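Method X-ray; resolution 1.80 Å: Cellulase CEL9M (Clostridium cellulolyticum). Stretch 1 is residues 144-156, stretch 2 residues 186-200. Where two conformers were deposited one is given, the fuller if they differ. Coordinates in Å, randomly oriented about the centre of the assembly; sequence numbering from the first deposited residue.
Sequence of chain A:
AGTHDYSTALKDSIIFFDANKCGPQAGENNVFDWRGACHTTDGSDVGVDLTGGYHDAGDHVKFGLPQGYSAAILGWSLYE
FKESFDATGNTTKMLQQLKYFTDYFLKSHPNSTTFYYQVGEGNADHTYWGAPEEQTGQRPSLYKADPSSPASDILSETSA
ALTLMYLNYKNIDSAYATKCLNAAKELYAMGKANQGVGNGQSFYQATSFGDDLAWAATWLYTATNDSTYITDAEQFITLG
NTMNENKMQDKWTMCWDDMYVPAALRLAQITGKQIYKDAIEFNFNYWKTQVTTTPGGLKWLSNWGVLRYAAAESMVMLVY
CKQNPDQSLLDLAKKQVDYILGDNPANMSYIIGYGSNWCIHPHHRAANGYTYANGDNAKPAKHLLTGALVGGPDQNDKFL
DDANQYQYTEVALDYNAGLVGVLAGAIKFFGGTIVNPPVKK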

# COMPACT_ATOMS: atom_id res chain seq x y z
N LYS A 144 -1.52 -4.52 20.18
CA LYS A 144 -0.11 -4.21 20.29
C LYS A 144 0.66 -5.52 20.28
O LYS A 144 0.15 -6.55 20.70
N ALA A 145 1.88 -5.47 19.77
CA ALA A 145 2.73 -6.64 19.72
C ALA A 145 3.78 -6.49 20.81
O ALA A 145 4.27 -5.39 21.07
N ASP A 146 4.09 -7.59 21.48
CA ASP A 146 5.10 -7.62 22.53
C ASP A 146 5.59 -9.06 22.65
O ASP A 146 5.14 -9.93 21.91
N PRO A 147 6.51 -9.34 23.58
CA PRO A 147 7.02 -10.71 23.73
C PRO A 147 5.98 -11.82 23.86
O PRO A 147 6.28 -12.97 23.55
N SER A 148 4.77 -11.49 24.30
CA SER A 148 3.73 -12.50 24.47
C SER A 148 2.61 -12.41 23.44
O SER A 148 1.69 -13.24 23.44
N SER A 149 2.67 -11.41 22.57
CA SER A 149 1.65 -11.21 21.54
C SER A 149 2.32 -11.03 20.18
O SER A 149 2.82 -9.96 19.86
N PRO A 150 2.32 -12.10 19.36
CA PRO A 150 2.92 -12.07 18.02
C PRO A 150 2.17 -11.25 16.97
O PRO A 150 0.95 -11.08 17.04
N ALA A 151 2.93 -10.75 16.00
CA ALA A 151 2.39 -9.98 14.89
C ALA A 151 3.53 -9.90 13.88
O ALA A 151 3.87 -8.83 13.38
N SER A 152 4.12 -11.06 13.59
CA SER A 152 5.25 -11.16 12.68
C SER A 152 5.06 -10.51 11.32
O SER A 152 6.00 -9.91 10.78
N ASP A 153 3.87 -10.65 10.74
CA ASP A 153 3.63 -10.06 9.43
C ASP A 153 3.58 -8.54 9.51
O ASP A 153 4.20 -7.85 8.69
N ILE A 154 2.85 -8.01 10.48
CA ILE A 154 2.73 -6.57 10.66
C ILE A 154 4.08 -5.96 11.00
O ILE A 154 4.49 -4.95 10.42
N LEU A 155 4.79 -6.57 11.95
CA LEU A 155 6.09 -6.09 12.37
C LEU A 155 7.09 -6.08 11.22
O LEU A 155 7.89 -5.15 11.09
N SER A 156 7.02 -7.10 10.37
CA SER A 156 7.94 -7.21 9.24
C SER A 156 7.66 -6.18 8.16
O SER A 156 8.59 -5.60 7.60
N GLU A 186 14.86 -3.62 15.31
CA GLU A 186 14.16 -4.08 16.51
C GLU A 186 12.82 -4.73 16.20
O GLU A 186 12.46 -5.73 16.81
N LEU A 187 12.07 -4.16 15.26
CA LEU A 187 10.76 -4.71 14.91
C LEU A 187 10.94 -6.08 14.25
O LEU A 187 10.14 -6.99 14.47
N TYR A 188 11.99 -6.21 13.45
CA TYR A 188 12.28 -7.47 12.77
C TYR A 188 12.62 -8.51 13.84
O TYR A 188 12.14 -9.64 13.79
N ALA A 189 13.44 -8.11 14.81
CA ALA A 189 13.84 -8.99 15.90
C ALA A 189 12.61 -9.51 16.64
O ALA A 189 12.50 -10.70 16.95
N MET A 190 11.68 -8.60 16.94
CA MET A 190 10.44 -8.97 17.63
C MET A 190 9.66 -9.98 16.79
O MET A 190 9.14 -10.97 17.31
N GLY A 191 9.59 -9.71 15.49
CA GLY A 191 8.86 -10.58 14.59
C GLY A 191 9.37 -12.00 14.49
O GLY A 191 8.58 -12.94 14.35
N LYS A 192 10.69 -12.19 14.54
CA LYS A 192 11.20 -13.55 14.45
C LYS A 192 11.32 -14.24 15.80
O LYS A 192 11.37 -15.46 15.88
N ALA A 193 11.32 -13.44 16.87
CA ALA A 193 11.42 -13.98 18.23
C ALA A 193 10.16 -14.76 18.61
O ALA A 193 10.25 -15.85 19.19
N ASN A 194 8.99 -14.20 18.31
CA ASN A 194 7.71 -14.84 18.60
C ASN A 194 6.94 -14.81 17.28
O ASN A 194 6.47 -13.75 16.85
N GLN A 195 6.80 -15.97 16.65
CA GLN A 195 6.15 -16.06 15.35
C GLN A 195 4.66 -16.37 15.29
O GLN A 195 4.18 -17.32 15.91
N GLY A 196 3.95 -15.56 14.52
CA GLY A 196 2.52 -15.71 14.34
C GLY A 196 1.97 -14.45 13.67
O GLY A 196 2.62 -13.41 13.72
N VAL A 197 0.80 -14.53 13.05
CA VAL A 197 0.24 -13.35 12.40
C VAL A 197 -0.42 -12.41 13.41
O VAL A 197 -0.89 -12.85 14.46
N GLY A 198 -0.45 -11.12 13.09
CA GLY A 198 -1.05 -10.14 13.96
C GLY A 198 -2.57 -10.14 13.84
O GLY A 198 -3.13 -10.87 13.02
N ASN A 199 -3.23 -9.31 14.64
CA ASN A 199 -4.69 -9.22 14.63
C ASN A 199 -5.20 -8.07 13.77
O ASN A 199 -4.64 -6.97 13.79
N GLY A 200 -6.26 -8.33 13.01
CA GLY A 200 -6.84 -7.30 12.17
C GLY A 200 -8.36 -7.41 12.19
O GLY A 200 -9.04 -6.96 11.27

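What does the helix of stretch 2 offer to its neighbour? Helices 186-193 and 152-156 run nearly antiparallel, their axes 8.3 Å apart at closest approach, and apolar side chains fill the space between them. Leu187 points toward stretch 1 in an m, t rotamer and meets Leu155, also m, t, with CD2 of Leu187 3.8 Å from CD2 of Leu155. One turn later Met190 points the same way; its CB lies 3.8 Å from CD1 of Leu155. With chi angles m, t, p, its chain extends to the strand end, where CE of Met190 sits 4.2 Å from CB of Ala145. Leu155 thus packs against both Leu187 and Met190.

What happens at Gly191? The CA atoms of Gly191 and Ser152 are 4.1 Å apart, and the carbonyl of Gly191 takes a hydrogen bond from Ser152. Ser152, in the m rotamer, points toward stretch 2 and donates from OG to O of Gly191 at 2.7 Å. Lys192 points away and Ala193 sideways, so neither joins the contact.

What does Asn194 do where the helix ends? Its side chain, chi1 t, reaches toward the turn running from Asp146 to Ser149, and ND2 of Asn194 donates to O of Pro147 at 2.8 Å. OD1 of Asn194 lies 3.4 Å from CB of Pro150, so the amide also packs beside the proline ring. Water 2 bridges the backbones nearby, accepting from N of Ala151 at 3.0 Å and lying 2.8 Å from O of Asn194.

How is the loop after Asn194 held? Gln195 points away overall, and NE2 of Gln195 turns back to O of Lys192 at 3.1 Å. Gly196 then forms a reciprocal pair with Ser152: N of Gly196 donates to OG of Ser152 at 3.2 Å, while N of Ser152 donates to O of Gly196 at 2.8 Å. The serine hydroxyl therefore both accepts from the loop and donates to the helix.

Which side chain anchors the last part of the contact? Val197, chi1 m, points away overall, though its CB is 3.8 Å from OD2 of Asp153. Asp153, chi1 p, points toward stretch 2 and its OD1 accepts from N of Gly198 at 2.9 Å; water 3 donates to OD2 of Asp153 at 2.7 Å and, weakly, to O of Gly198 at 2.9 Å. Gly198 fits closely here: a CB would lie 2.7 Å from CD1 of Ile154, a clash. Water 1 bridges O of Pro150 at 2.7 Å and O of Val197 at 3.2 Å.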

# COMPACT_ATOMS: atom_id res chain seq x y z
CB LYS A 144 0.19 -3.46 21.59
CG LYS A 144 0.04 -4.30 22.85
CD LYS A 144 0.51 -3.53 24.08
CE LYS A 144 0.33 -4.35 25.34
NZ LYS A 144 0.74 -3.57 26.54
CB ALA A 145 3.41 -6.74 18.36
CB ASP A 146 4.53 -7.10 23.86
CG ASP A 146 3.29 -7.84 24.30
OD1 ASP A 146 3.30 -9.08 24.29
OD2 ASP A 146 2.31 -7.16 24.68
CB PRO A 147 7.92 -10.60 24.96
CG PRO A 147 8.50 -9.23 24.79
CD PRO A 147 7.26 -8.41 24.45
CB SER A 148 3.14 -12.42 25.88
OG SER A 148 2.55 -11.15 26.10
CB SER A 149 0.81 -9.98 21.88
OG SER A 149 -0.22 -9.78 20.93
CB PRO A 150 2.98 -13.54 17.64
CG PRO A 150 1.73 -14.07 18.26
CD PRO A 150 1.74 -13.43 19.64
CB ALA A 151 2.00 -8.58 15.35
CB SER A 152 5.64 -12.63 12.49
OG SER A 152 5.93 -13.23 13.74
CB ASP A 153 2.34 -10.64 8.81
CG ASP A 153 1.13 -10.53 9.73
OD1 ASP A 153 1.29 -10.37 10.95
OD2 ASP A 153 -0.01 -10.64 9.21
CB ILE A 154 1.70 -6.24 11.77
CG1 ILE A 154 0.32 -6.71 11.32
CG2 ILE A 154 1.70 -4.74 12.07
CD1 ILE A 154 -0.79 -6.40 12.31
CB LEU A 155 6.63 -6.96 13.52
CG LEU A 155 5.91 -6.79 14.86
CD1 LEU A 155 6.36 -7.88 15.84
CD2 LEU A 155 6.21 -5.41 15.41
CB SER A 156 7.90 -8.62 8.65
OG SER A 156 8.42 -9.56 9.57
CB GLU A 186 13.96 -2.92 17.48
CG GLU A 186 15.25 -2.22 17.87
CD GLU A 186 15.04 -1.15 18.92
OE1 GLU A 186 14.00 -0.46 18.87
OE2 GLU A 186 15.92 -0.97 19.78
CB LEU A 187 10.01 -3.76 13.98
CG LEU A 187 9.63 -2.40 14.56
CD1 LEU A 187 8.90 -1.58 13.50
CD2 LEU A 187 8.76 -2.57 15.79
CB TYR A 188 13.46 -7.31 11.82
CG TYR A 188 13.95 -8.61 11.22
CD1 TYR A 188 13.25 -9.24 10.19
CD2 TYR A 188 15.11 -9.22 11.69
CE1 TYR A 188 13.70 -10.43 9.63
CE2 TYR A 188 15.57 -10.41 11.15
CZ TYR A 188 14.87 -11.01 10.12
OH TYR A 188 15.33 -12.19 9.59
CB ALA A 189 14.76 -8.25 16.86
CB MET A 190 9.55 -7.74 17.84
CG MET A 190 10.05 -6.75 18.87
SD MET A 190 9.00 -5.27 18.90
CE MET A 190 7.43 -5.98 19.40
CB LYS A 192 12.54 -13.59 13.70
CG LYS A 192 13.74 -13.05 14.44
CD LYS A 192 15.00 -13.42 13.66
CE LYS A 192 16.27 -12.91 14.32
NZ LYS A 192 17.48 -13.41 13.59
CB ALA A 193 11.65 -12.85 19.22
CB ASN A 194 6.94 -14.06 19.66
CG ASN A 194 5.73 -14.82 20.18
OD1 ASN A 194 5.04 -15.50 19.42
ND2 ASN A 194 5.47 -14.72 21.48
CB GLN A 195 6.93 -17.06 14.49
CG GLN A 195 8.30 -16.52 14.07
CD GLN A 195 9.20 -17.58 13.47
OE1 GLN A 195 8.74 -18.55 12.87
NE2 GLN A 195 10.51 -17.37 13.60
CB VAL A 197 -0.80 -13.72 11.32
CG1 VAL A 197 -0.14 -14.53 10.21
CG2 VAL A 197 -1.96 -14.49 11.94
CB ASN A 199 -5.21 -9.04 16.06
CG ASN A 199 -4.84 -10.19 16.98
OD1 ASN A 199 -5.23 -11.33 16.75
ND2 ASN A 199 -4.09 -9.88 18.03
O HOH W 1 -1.49 -12.16 17.52
O HOH W 2 5.82 -11.09 16.55
O HOH W 3 -1.97 -9.55 10.77